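Local coordinates for protein exosome complex component Rrp42 (Methanothermobacter thermautotrophicus, PDB 2WNR) that probably serves as a non-catalytic subunit of the RNA-degrading archaeal exosome, helping to structure the active site of its partner Rrp41, at residues Asn149-Ala154 against Met195-Lys200; Asp145-Leu150 against Pro209-Glu214. All coordinates share one frame; numbering follows the deposited sequence.

Both contacts start from the turn that joins strand 133-145 to helix 150-164, and their centres lie about 9 Å apart. Contact 1 sets the first turn of that helix on strand 193-201, an inner strand of a four-stranded antiparallel sheet; contact 2 sets the preceding loop against the short helix 211-214, which follows strand 204-207 of the same sheet. Asn-149 and Leu-150 belong to both, and Ala-199 packs on Pro-209 between them. Along the chain, 145-154 comes first, then 195-200, then 209-214. The two contacts therefore tie the first 3' exoribonuclease family region to the second in this RNase PH-type subunit; another protein chain reaches contact 2 but not contact 1.

Contact 1: residues Asn149-Ala154 against Met195-Lys200; sequences NLFDAA and MCTFAK
Asp-152 and Thr-197 join the first turn of helix 150-164 to strand 193-201 in the buried core of this RNase PH-type fold, helix and strand running nearly antiparallel (169°). With CG anti to its carbonyl carbon (chi1 -61°), Asp-152 directs its carboxylate at Thr-197. OD2 takes the backbone N of Thr-197 on its syn lone pair at 2.7 Å, while the hydroxyl OG1 of Thr-197 donates to OD1 from above the carboxylate plane. Both oxygens are thus gripped by one residue, which fixes the rotation of the group. Asn-149, the N-cap, adds a third hold: its ND2 donates almost straight to Asp-152 OD2 (174°), and its OD1 caps the backbone N of Asp-152 in return. A second partner of ND2 is Asp-208. Thr-197 OG1 is also hydrogen-bonded to Ser-222 OG on strand 219-226 and lies 3.5 Å from Phe-151 CB; the Phe-151 ring leads away toward Leu-107 and Val-110 of helix 102-117. Met-195, bent at chi3, brings SD to 4.2 Å from Phe-151 CB. At the backbone, one water links the two segments, donating to Asp-152 O and accepting from Met-195 N at 2.8 Å.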
ATOM      1  N   ASN A 149      26.392 -14.370   4.479  1.00 23.92           N
ATOM      2  CA  ASN A 149      27.118 -13.116   4.253  1.00 24.26           C
ATOM      3  C   ASN A 149      26.654 -12.363   3.007  1.00 24.61           C
ATOM      4  O   ASN A 149      27.310 -12.361   1.965  1.00 25.61           O
ATOM      5  CB  ASN A 149      28.634 -13.359   4.228  1.00 24.01           C
ATOM      6  CG  ASN A 149      29.442 -12.071   4.246  1.00 23.26           C
ATOM      7  OD1 ASN A 149      28.899 -10.974   4.376  1.00 23.81           O
ATOM      8  ND2 ASN A 149      30.757 -12.207   4.121  1.00 25.13           N
ATOM      9  N   LEU A 150      25.510 -11.720   3.139  1.00 24.35           N
ATOM     10  CA  LEU A 150      24.965 -10.918   2.086  1.00 23.61           C
ATOM     11  C   LEU A 150      25.744  -9.609   1.884  1.00 23.82           C
ATOM     12  O   LEU A 150      25.928  -9.160   0.761  1.00 23.54           O
ATOM     13  CB  LEU A 150      23.526 -10.619   2.449  1.00 25.07           C
ATOM     14  CG  LEU A 150      22.355 -11.374   1.816  1.00 23.53           C
ATOM     15  CD1 LEU A 150      22.553 -12.771   1.212  1.00 21.95           C
ATOM     16  CD2 LEU A 150      21.078 -11.148   2.612  1.00 20.54           C
ATOM     17  N   PHE A 151      26.206  -9.019   2.979  1.00 23.96           N
ATOM     18  CA  PHE A 151      26.819  -7.695   2.962  1.00 24.36           C
ATOM     19  C   PHE A 151      28.067  -7.611   2.082  1.00 25.22           C
ATOM     20  O   PHE A 151      28.183  -6.701   1.242  1.00 25.26           O
ATOM     21  CB  PHE A 151      27.148  -7.232   4.386  1.00 23.13           C
ATOM     22  CG  PHE A 151      25.974  -7.237   5.302  1.00 23.81           C
ATOM     23  CD1 PHE A 151      25.190  -6.096   5.455  1.00 24.61           C
ATOM     24  CD2 PHE A 151      25.640  -8.384   6.015  1.00 26.44           C
ATOM     25  CE1 PHE A 151      24.084  -6.100   6.300  1.00 25.39           C
ATOM     26  CE2 PHE A 151      24.533  -8.399   6.866  1.00 24.04           C
ATOM     27  CZ  PHE A 151      23.754  -7.256   7.005  1.00 24.65           C
ATOM     28  N   ASP A 152      28.993  -8.553   2.283  1.00 25.30           N
ATOM     29  CA  ASP A 152      30.277  -8.510   1.589  1.00 24.90           C
ATOM     30  C   ASP A 152      30.075  -8.775   0.115  1.00 24.45           C
ATOM     31  O   ASP A 152      30.671  -8.100  -0.717  1.00 26.31           O
ATOM     32  CB  ASP A 152      31.261  -9.499   2.203  1.00 24.63           C
ATOM     33  CG  ASP A 152      31.556  -9.201   3.662  1.00 27.21           C
ATOM     34  OD1 ASP A 152      31.066  -8.175   4.174  1.00 26.60           O
ATOM     35  OD2 ASP A 152      32.288  -9.993   4.301  1.00 27.27           O
ATOM     36  N   ALA A 153      29.203  -9.737  -0.191  1.00 23.55           N
ATOM     37  CA  ALA A 153      28.805 -10.054  -1.562  1.00 22.70           C
ATOM     38  C   ALA A 153      28.091  -8.875  -2.223  1.00 23.37           C
ATOM     39  O   ALA A 153      28.332  -8.578  -3.396  1.00 23.75           O
ATOM     40  CB  ALA A 153      27.920 -11.281  -1.583  1.00 21.17           C
ATOM     41  N   ALA A 154      27.231  -8.202  -1.456  1.00 23.70           N
ATOM     42  CA  ALA A 154      26.447  -7.076  -1.964  1.00 22.40           C
ATOM     43  C   ALA A 154      27.329  -5.889  -2.303  1.00 23.18           C
ATOM     44  O   ALA A 154      27.245  -5.350  -3.401  1.00 25.43           O
ATOM     45  CB  ALA A 154      25.357  -6.687  -0.987  1.00 21.15           C
ATOM     46  N   MET A 195      33.890  -4.195   1.749  1.00 23.41           N
ATOM     47  CA  MET A 195      33.408  -4.532   3.074  1.00 23.33           C
ATOM     48  C   MET A 195      33.740  -5.950   3.526  1.00 24.08           C
ATOM     49  O   MET A 195      33.646  -6.918   2.758  1.00 23.74           O
ATOM     50  CB  MET A 195      31.904  -4.303   3.128  1.00 23.15           C
ATOM     51  CG  MET A 195      31.257  -4.558   4.465  1.00 23.61           C
ATOM     52  SD  MET A 195      29.593  -3.862   4.504  1.00 23.59           S
ATOM     53  CE  MET A 195      29.975  -2.106   4.625  1.00 23.22           C
ATOM     54  N   CYS A 196      34.116  -6.049   4.797  1.00 24.40           N
ATOM     55  CA  CYS A 196      34.345  -7.317   5.466  1.00 23.87           C
ATOM     56  C   CYS A 196      33.337  -7.492   6.593  1.00 23.80           C
ATOM     57  O   CYS A 196      33.168  -6.593   7.420  1.00 24.76           O
ATOM     58  CB  CYS A 196      35.751  -7.340   6.045  1.00 23.23           C
ATOM     59  SG  CYS A 196      37.048  -7.409   4.819  1.00 26.49           S
ATOM     60  N   THR A 197      32.668  -8.645   6.615  1.00 22.85           N
ATOM     61  CA  THR A 197      31.734  -8.988   7.678  1.00 22.08           C
ATOM     62  C   THR A 197      32.310 -10.118   8.512  1.00 22.23           C
ATOM     63  O   THR A 197      32.772 -11.124   7.973  1.00 22.45           O
ATOM     64  CB  THR A 197      30.360  -9.410   7.124  1.00 22.38           C
ATOM     65  OG1 THR A 197      29.769  -8.305   6.436  1.00 24.00           O
ATOM     66  CG2 THR A 197      29.422  -9.813   8.242  1.00 21.26           C
ATOM     67  N   PHE A 198      32.272  -9.936   9.828  1.00 22.11           N
ATOM     68  CA  PHE A 198      32.771 -10.915  10.790  1.00 22.01           C
ATOM     69  C   PHE A 198      31.635 -11.431  11.650  1.00 22.28           C
ATOM     70  O   PHE A 198      30.686 -10.708  11.924  1.00 23.52           O
ATOM     71  CB  PHE A 198      33.815 -10.272  11.703  1.00 22.37           C
ATOM     72  CG  PHE A 198      34.982  -9.693  10.973  1.00 22.23           C
ATOM     73  CD1 PHE A 198      36.167 -10.396  10.880  1.00 18.85           C
ATOM     74  CD2 PHE A 198      34.896  -8.439  10.378  1.00 22.59           C
ATOM     75  CE1 PHE A 198      37.256  -9.860  10.198  1.00 22.96           C
ATOM     76  CE2 PHE A 198      35.980  -7.894   9.696  1.00 21.42           C
ATOM     77  CZ  PHE A 198      37.159  -8.601   9.604  1.00 20.18           C
ATOM     78  N   ALA A 199      31.746 -12.672  12.097  1.00 21.34           N
ATOM     79  CA  ALA A 199      30.757 -13.250  12.990  1.00 21.63           C
ATOM     80  C   ALA A 199      31.403 -13.676  14.301  1.00 22.43           C
ATOM     81  O   ALA A 199      32.400 -14.397  14.298  1.00 23.07           O
ATOM     82  CB  ALA A 199      30.075 -14.435  12.322  1.00 21.81           C
ATOM     83  N   LYS A 200      30.837 -13.218  15.417  1.00 23.00           N
ATOM     84  CA  LYS A 200      31.280 -13.665  16.739  1.00 22.77           C
ATOM     85  C   LYS A 200      30.684 -15.029  17.066  1.00 23.38           C
ATOM     86  O   LYS A 200      29.469 -15.168  17.247  1.00 23.81           O
ATOM     87  CB  LYS A 200      30.902 -12.648  17.815  1.00 23.40           C
ATOM     88  CG  LYS A 200      31.234 -13.065  19.256  1.00 22.90           C
ATOM     89  CD  LYS A 200      32.677 -12.767  19.634  1.00 22.94           C
ATOM     90  CE  LYS A 200      32.955 -13.138  21.083  1.00 22.04           C
ATOM     91  NZ  LYS A 200      32.315 -12.240  22.077  1.00 22.27           N
TER
HETATM   92  O   HOH W   1      32.845  -6.235   0.103  1.00 14.90           O

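Contact 2: residues Asp145-Leu150 against Pro209-Glu214; sequences DYDGNL and PSLEEE
Tyr-146 and Glu-214 meet at their polar tips, the side chains crossing at a slant, where the loop before helix 150-164 abuts the short helix 211-214, whose N-terminus carries a capping box of Ser-210 and Glu-213. The Tyr-146 side chain, CG anti to the backbone N (chi1 167°), carries its hydroxyl to Glu-214, and OH donates to OE1 at 2.5 Å. That oxygen sits at the ring edge, near the ring plane, with the carboxylate turned 67° from it. OE1 also accepts the backbone N of Asn-149 at 3.0 Å, from well above the carboxylate plane, so one oxygen links the tyrosine tip and the backbone of Asn-149. An alanine in place of Glu-214 would probably leave the Tyr-146 hydroxyl and the Asn-149 amide without this shared acceptor, and the loop less firmly tied to the helix. Leu-211 crosses the tyrosine obliquely, its CD1 3.4 Å from CE2 of Tyr-146; Phe-95 also meets this ring. Asp-147 crosses Leu-211 at about a right angle, OD1 lying 3.4 Å from Leu-211 CB, and Asp-147 O accepts a weak hydrogen bond from Leu-211 N. The CA of Gly-148 lies 4.2 Å from the CA of Leu-211, the nearest such pair: a CB here would collide with the backbone of 209-211 and, at these backbone angles, press on the carbonyl O of Asp-147. Beyond it, Pro-209 stands crosswise to Asn-149, its ring CD 4.0 Å from Asn-149 CB. In the capping box the return bond, Glu-213 N to Ser-210 OG, is weak; Ser-210 N donates to Glu-213 OE1 at 2.8 Å, an oxygen also salt-bridged to Arg-25 NH1.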
ATOM      1  N   ASP A 145      20.681 -16.264  -4.450  1.00 21.97           N
ATOM      2  CA  ASP A 145      21.014 -17.456  -3.667  1.00 22.23           C
ATOM      3  C   ASP A 145      21.641 -16.951  -2.373  1.00 23.33           C
ATOM      4  O   ASP A 145      22.506 -16.063  -2.400  1.00 23.55           O
ATOM      5  CB  ASP A 145      22.021 -18.314  -4.437  1.00 22.52           C
ATOM      6  CG  ASP A 145      21.706 -19.826  -4.399  1.00 24.53           C
ATOM      7  OD1 ASP A 145      20.785 -20.282  -3.681  1.00 22.54           O
ATOM      8  OD2 ASP A 145      22.408 -20.571  -5.115  1.00 21.53           O
ATOM      9  N   TYR A 146      21.193 -17.477  -1.240  1.00 23.24           N
ATOM     10  CA  TYR A 146      21.730 -17.035   0.044  1.00 23.30           C
ATOM     11  C   TYR A 146      22.333 -18.194   0.824  1.00 23.80           C
ATOM     12  O   TYR A 146      21.612 -19.083   1.292  1.00 24.33           O
ATOM     13  CB  TYR A 146      20.666 -16.296   0.868  1.00 23.36           C
ATOM     14  CG  TYR A 146      21.036 -16.069   2.324  1.00 23.75           C
ATOM     15  CD1 TYR A 146      22.177 -15.347   2.680  1.00 22.18           C
ATOM     16  CD2 TYR A 146      20.238 -16.583   3.347  1.00 26.49           C
ATOM     17  CE1 TYR A 146      22.519 -15.147   4.019  1.00 20.89           C
ATOM     18  CE2 TYR A 146      20.569 -16.387   4.688  1.00 26.50           C
ATOM     19  CZ  TYR A 146      21.711 -15.670   5.016  1.00 26.09           C
ATOM     20  OH  TYR A 146      22.033 -15.474   6.342  1.00 30.18           O
ATOM     21  N   ASP A 147      23.657 -18.180   0.956  1.00 23.74           N
ATOM     22  CA  ASP A 147      24.368 -19.232   1.674  1.00 24.40           C
ATOM     23  C   ASP A 147      25.355 -18.602   2.653  1.00 25.10           C
ATOM     24  O   ASP A 147      26.401 -19.180   2.937  1.00 27.61           O
ATOM     25  CB  ASP A 147      25.084 -20.175   0.687  1.00 23.29           C
ATOM     26  CG  ASP A 147      25.383 -21.556   1.281  1.00 26.45           C
ATOM     27  OD1 ASP A 147      24.757 -21.936   2.297  1.00 29.34           O
ATOM     28  OD2 ASP A 147      26.237 -22.290   0.717  1.00 30.48           O
ATOM     29  N   GLY A 148      25.017 -17.418   3.161  1.00 25.31           N
ATOM     30  CA  GLY A 148      25.856 -16.707   4.130  1.00 24.88           C
ATOM     31  C   GLY A 148      26.462 -15.395   3.638  1.00 24.86           C
ATOM     32  O   GLY A 148      26.990 -15.313   2.526  1.00 25.33           O
ATOM     33  N   ASN A 149      26.392 -14.370   4.479  1.00 23.92           N
ATOM     34  CA  ASN A 149      27.118 -13.116   4.253  1.00 24.26           C
ATOM     35  C   ASN A 149      26.654 -12.363   3.007  1.00 24.61           C
ATOM     36  O   ASN A 149      27.310 -12.361   1.965  1.00 25.61           O
ATOM     37  CB  ASN A 149      28.634 -13.359   4.228  1.00 24.01           C
ATOM     38  CG  ASN A 149      29.442 -12.071   4.246  1.00 23.26           C
ATOM     39  OD1 ASN A 149      28.899 -10.974   4.376  1.00 23.81           O
ATOM     40  ND2 ASN A 149      30.757 -12.207   4.121  1.00 25.13           N
ATOM     41  N   LEU A 150      25.510 -11.720   3.139  1.00 24.35           N
ATOM     42  CA  LEU A 150      24.965 -10.918   2.086  1.00 23.61           C
ATOM     43  C   LEU A 150      25.744  -9.609   1.884  1.00 23.82           C
ATOM     44  O   LEU A 150      25.928  -9.160   0.761  1.00 23.54           O
ATOM     45  CB  LEU A 150      23.526 -10.619   2.449  1.00 25.07           C
ATOM     46  CG  LEU A 150      22.355 -11.374   1.816  1.00 23.53           C
ATOM     47  CD1 LEU A 150      22.553 -12.771   1.212  1.00 21.95           C
ATOM     48  CD2 LEU A 150      21.078 -11.148   2.612  1.00 20.54           C
ATOM     49  N   PRO A 209      31.097 -15.290   7.178  1.00 21.96           N
ATOM     50  CA  PRO A 209      30.419 -16.460   7.744  1.00 21.90           C
ATOM     51  C   PRO A 209      29.543 -17.211   6.761  1.00 21.90           C
ATOM     52  O   PRO A 209      28.915 -16.611   5.898  1.00 23.13           O
ATOM     53  CB  PRO A 209      29.559 -15.860   8.857  1.00 21.86           C
ATOM     54  CG  PRO A 209      29.332 -14.471   8.453  1.00 20.12           C
ATOM     55  CD  PRO A 209      30.535 -14.030   7.695  1.00 20.72           C
ATOM     56  N   SER A 210      29.503 -18.527   6.908  1.00 23.34           N
ATOM     57  CA  SER A 210      28.645 -19.383   6.087  1.00 22.98           C
ATOM     58  C   SER A 210      27.247 -19.385   6.672  1.00 23.68           C
ATOM     59  O   SER A 210      27.036 -18.858   7.766  1.00 24.53           O
ATOM     60  CB  SER A 210      29.198 -20.797   6.077  1.00 22.42           C
ATOM     61  OG  SER A 210      29.319 -21.273   7.398  1.00 22.35           O
ATOM     62  N   LEU A 211      26.291 -19.957   5.944  1.00 23.81           N
ATOM     63  CA  LEU A 211      24.918 -20.066   6.435  1.00 23.34           C
ATOM     64  C   LEU A 211      24.900 -20.786   7.780  1.00 23.36           C
ATOM     65  O   LEU A 211      24.228 -20.353   8.710  1.00 23.99           O
ATOM     66  CB  LEU A 211      24.034 -20.807   5.431  1.00 23.07           C
ATOM     67  CG  LEU A 211      22.531 -20.781   5.713  1.00 23.94           C
ATOM     68  CD1 LEU A 211      21.925 -19.451   5.276  1.00 24.36           C
ATOM     69  CD2 LEU A 211      21.827 -21.931   5.023  1.00 20.25           C
ATOM     70  N   GLU A 212      25.665 -21.872   7.874  1.00 23.15           N
ATOM     71  CA  GLU A 212      25.759 -22.669   9.088  1.00 23.71           C
ATOM     72  C   GLU A 212      26.224 -21.811  10.267  1.00 23.88           C
ATOM     73  O   GLU A 212      25.730 -21.964  11.391  1.00 25.09           O
ATOM     74  CB  GLU A 212      26.703 -23.863   8.872  1.00 23.51           C
ATOM     75  CG  GLU A 212      26.145 -24.983   7.974  1.00 24.51           C
ATOM     76  CD  GLU A 212      25.962 -24.580   6.502  1.00 30.20           C
ATOM     77  OE1 GLU A 212      26.609 -23.603   6.039  1.00 31.01           O
ATOM     78  OE2 GLU A 212      25.161 -25.248   5.807  1.00 31.41           O
ATOM     79  N   GLU A 213      27.158 -20.904   9.993  1.00 23.42           N
ATOM     80  CA  GLU A 213      27.731 -20.025  11.014  1.00 23.00           C
ATOM     81  C   GLU A 213      26.795 -18.872  11.374  1.00 23.89           C
ATOM     82  O   GLU A 213      26.681 -18.517  12.549  1.00 25.06           O
ATOM     83  CB  GLU A 213      29.098 -19.504  10.566  1.00 22.20           C
ATOM     84  CG  GLU A 213      30.177 -20.582  10.586  1.00 23.40           C
ATOM     85  CD  GLU A 213      31.391 -20.261   9.731  1.00 24.53           C
ATOM     86  OE1 GLU A 213      31.334 -19.312   8.917  1.00 22.77           O
ATOM     87  OE2 GLU A 213      32.403 -20.979   9.872  1.00 21.38           O
ATOM     88  N   GLU A 214      26.121 -18.300  10.373  1.00 23.53           N
ATOM     89  CA  GLU A 214      25.132 -17.241  10.606  1.00 23.95           C
ATOM     90  C   GLU A 214      23.948 -17.697  11.469  1.00 24.29           C
ATOM     91  O   GLU A 214      23.363 -16.900  12.196  1.00 25.81           O
ATOM     92  CB  GLU A 214      24.638 -16.645   9.288  1.00 22.71           C
ATOM     93  CG  GLU A 214      25.662 -15.766   8.594  1.00 25.67           C
ATOM     94  CD  GLU A 214      25.032 -14.724   7.688  1.00 31.04           C
ATOM     95  OE1 GLU A 214      24.474 -15.103   6.644  1.00 34.36           O
ATOM     96  OE2 GLU A 214      25.105 -13.517   8.015  1.00 33.07           O
TER